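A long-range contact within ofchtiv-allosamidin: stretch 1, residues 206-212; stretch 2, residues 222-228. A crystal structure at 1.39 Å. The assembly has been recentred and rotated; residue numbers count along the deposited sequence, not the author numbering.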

# COMPACT_ATOMS: atom_id res chain seq x y z
N ASN A 206 4.86 12.17 -1.30
CA ASN A 206 4.67 10.73 -1.31
C ASN A 206 3.46 10.35 -2.15
O ASN A 206 3.49 9.35 -2.88
CB ASN A 206 4.50 10.28 0.15
CG ASN A 206 4.44 8.78 0.32
OD1 ASN A 206 5.08 8.02 -0.41
ND2 ASN A 206 3.68 8.35 1.31
N ALA A 207 2.40 11.16 -2.09
CA ALA A 207 1.18 10.86 -2.83
C ALA A 207 0.49 12.14 -3.27
O ALA A 207 -0.66 12.39 -2.88
CB ALA A 207 0.25 10.01 -1.96
N PRO A 208 1.12 12.95 -4.12
CA PRO A 208 0.43 14.14 -4.63
C PRO A 208 -0.73 13.71 -5.52
O PRO A 208 -0.62 12.77 -6.30
CB PRO A 208 1.51 14.84 -5.45
CG PRO A 208 2.38 13.72 -5.94
CD PRO A 208 2.35 12.65 -4.87
N LEU A 209 -1.86 14.42 -5.39
CA LEU A 209 -3.01 14.11 -6.23
C LEU A 209 -2.80 14.59 -7.66
O LEU A 209 -3.09 13.86 -8.62
CB LEU A 209 -4.26 14.74 -5.62
CG LEU A 209 -5.65 14.24 -6.02
CD1 LEU A 209 -5.70 12.72 -6.01
CD2 LEU A 209 -6.67 14.81 -5.05
N PHE A 210 -2.30 15.81 -7.82
CA PHE A 210 -2.11 16.42 -9.13
C PHE A 210 -0.67 16.92 -9.21
O PHE A 210 0.20 16.53 -8.41
CB PHE A 210 -3.13 17.56 -9.32
CG PHE A 210 -4.55 17.15 -9.11
CD1 PHE A 210 -5.19 16.32 -10.03
CD2 PHE A 210 -5.27 17.60 -8.02
CE1 PHE A 210 -6.51 15.95 -9.84
CE2 PHE A 210 -6.59 17.24 -7.83
CZ PHE A 210 -7.21 16.41 -8.74
N ILE A 211 -0.41 17.82 -10.16
CA ILE A 211 0.89 18.49 -10.28
C ILE A 211 1.29 19.10 -8.94
O ILE A 211 0.43 19.52 -8.16
CB ILE A 211 0.86 19.54 -11.41
CG1 ILE A 211 2.26 20.02 -11.76
CG2 ILE A 211 -0.04 20.73 -11.03
CD1 ILE A 211 2.31 20.78 -13.09
N SER A 212 2.59 19.12 -8.66
CA SER A 212 3.14 19.65 -7.42
C SER A 212 3.87 20.96 -7.66
O SER A 212 4.31 21.26 -8.78
CB SER A 212 4.13 18.65 -6.81
OG SER A 212 3.51 17.41 -6.53
N THR A 222 3.16 12.85 -17.69
CA THR A 222 4.29 12.01 -17.32
C THR A 222 4.68 12.14 -15.85
O THR A 222 5.53 11.37 -15.38
CB THR A 222 5.51 12.33 -18.19
OG1 THR A 222 6.02 13.63 -17.85
CG2 THR A 222 5.15 12.29 -19.67
N LEU A 223 4.09 13.08 -15.12
CA LEU A 223 4.46 13.28 -13.73
C LEU A 223 3.93 12.15 -12.86
O LEU A 223 2.93 11.51 -13.17
CB LEU A 223 3.92 14.62 -13.23
CG LEU A 223 4.43 15.86 -13.97
CD1 LEU A 223 3.62 17.09 -13.56
CD2 LEU A 223 5.90 16.10 -13.72
N TYR A 224 4.62 11.91 -11.75
CA TYR A 224 4.24 10.84 -10.83
C TYR A 224 3.23 11.39 -9.83
O TYR A 224 3.61 11.99 -8.82
CB TYR A 224 5.45 10.28 -10.10
CG TYR A 224 6.52 9.65 -10.97
CD1 TYR A 224 6.29 9.31 -12.30
CD2 TYR A 224 7.78 9.39 -10.44
CE1 TYR A 224 7.28 8.72 -13.08
CE2 TYR A 224 8.78 8.81 -11.21
CZ TYR A 224 8.52 8.48 -12.52
OH TYR A 224 9.51 7.90 -13.28
N ASN A 225 1.94 11.22 -10.12
CA ASN A 225 0.91 11.64 -9.18
C ASN A 225 -0.29 10.69 -9.26
O ASN A 225 -0.39 9.86 -10.17
CB ASN A 225 0.55 13.13 -9.32
CG ASN A 225 0.07 13.51 -10.71
OD1 ASN A 225 -0.84 12.89 -11.25
ND2 ASN A 225 0.68 14.54 -11.29
N VAL A 226 -1.17 10.80 -8.27
CA VAL A 226 -2.27 9.86 -8.12
C VAL A 226 -3.21 9.94 -9.32
O VAL A 226 -3.65 8.92 -9.86
CB VAL A 226 -3.01 10.12 -6.80
CG1 VAL A 226 -4.26 9.23 -6.69
CG2 VAL A 226 -2.08 9.89 -5.61
N ASN A 227 -3.55 11.16 -9.74
CA ASN A 227 -4.47 11.32 -10.87
C ASN A 227 -3.92 10.67 -12.13
O ASN A 227 -4.65 9.95 -12.84
CB ASN A 227 -4.76 12.81 -11.09
CG ASN A 227 -5.59 13.06 -12.33
OD1 ASN A 227 -6.73 12.60 -12.45
ND2 ASN A 227 -5.02 13.83 -13.25
N ASN A 228 -2.64 10.89 -12.43
CA ASN A 228 -2.07 10.28 -13.64
C ASN A 228 -2.12 8.76 -13.56
O ASN A 228 -2.43 8.09 -14.55
CB ASN A 228 -0.65 10.77 -13.87
CG ASN A 228 -0.59 12.16 -14.46
OD1 ASN A 228 -1.56 12.65 -15.05
ND2 ASN A 228 0.54 12.82 -14.30

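The contact is built around the start of a helix. Residues 226-228 form its first turn, and the amides at a helix N-terminus have no carbonyls of their own helix to bond. Two of them are met here by the irregular segment 206-212: Val-226 N donates to Pro-208 O at 2.8 Å, nearly straight at 170°, and Asn-227 N donates to Leu-209 O at 3.0 Å. Consecutive carbonyls thus serve consecutive amides, and the backbones run close, with Leu-209 CA 4.7 Å from Val-226 CA.

The next amide is satisfied from within. Asn-225, at the N-cap, holds chi1 at 58° (p), and this places OD1 where it accepts from Asn-228 N at 2.9 Å. The first rule is therefore a division of the free amides: two go to a neighbouring loop, one to the cap side chain. The same p rotamer lays the other end of the amide group along the loop, with Asn-225 ND2 3.4 Å from Phe-210 C, a packing contact rather than a bond. Asn-228, in m with chi1 at -78°, turns its own side chain back along stretch 2, where its ND2 donates to Leu-223 O at 3.0 Å. Backbone and side chain of Asn-228 together tie the helix start to the residues leading into it.

Around these polar links lie apolar pairings. Val-226 points its CA-to-CB bond toward the loop; with chi1 at 174° (t), its CG2 comes 4.3 Å from Ala-207 CB. Leu-209 starts out pointing away, yet its t,p conformation (-161°, 46°) brings CD1 back to 3.8 Å from Val-226 CB, so the leucine packs beside the bond that its own carbonyl accepts from Asn-227 N. Pro-208 adds packing contacts through its ring, C-gamma endo, with CG 3.6 Å from Tyr-224 O and 3.9 Å from Asn-225 CB.

Phe-210 likewise sets off away from stretch 2, but chi1 at -54° (m) returns the ring, and its CD1 lies 3.7 Å from Asn-227 CB in an oblique approach. Asn-227 offers this aliphatic carbon to the ring while its OD1 is hydrogen-bonded elsewhere in the structure. Farther along, Ile-211, with chi1 at -167° (t), sets CG1 3.7 Å from CD1 of Leu-223, whose m,t side chain begins toward the loop; chi2 of Ile-211, also t at 165°, extends the chain beyond.

The designer's reading is compact: let loop carbonyls take the first helix amides, let the cap asparagine take the next, and let rotamers bring Leu-209 and Phe-210, which set off away, back to the contact.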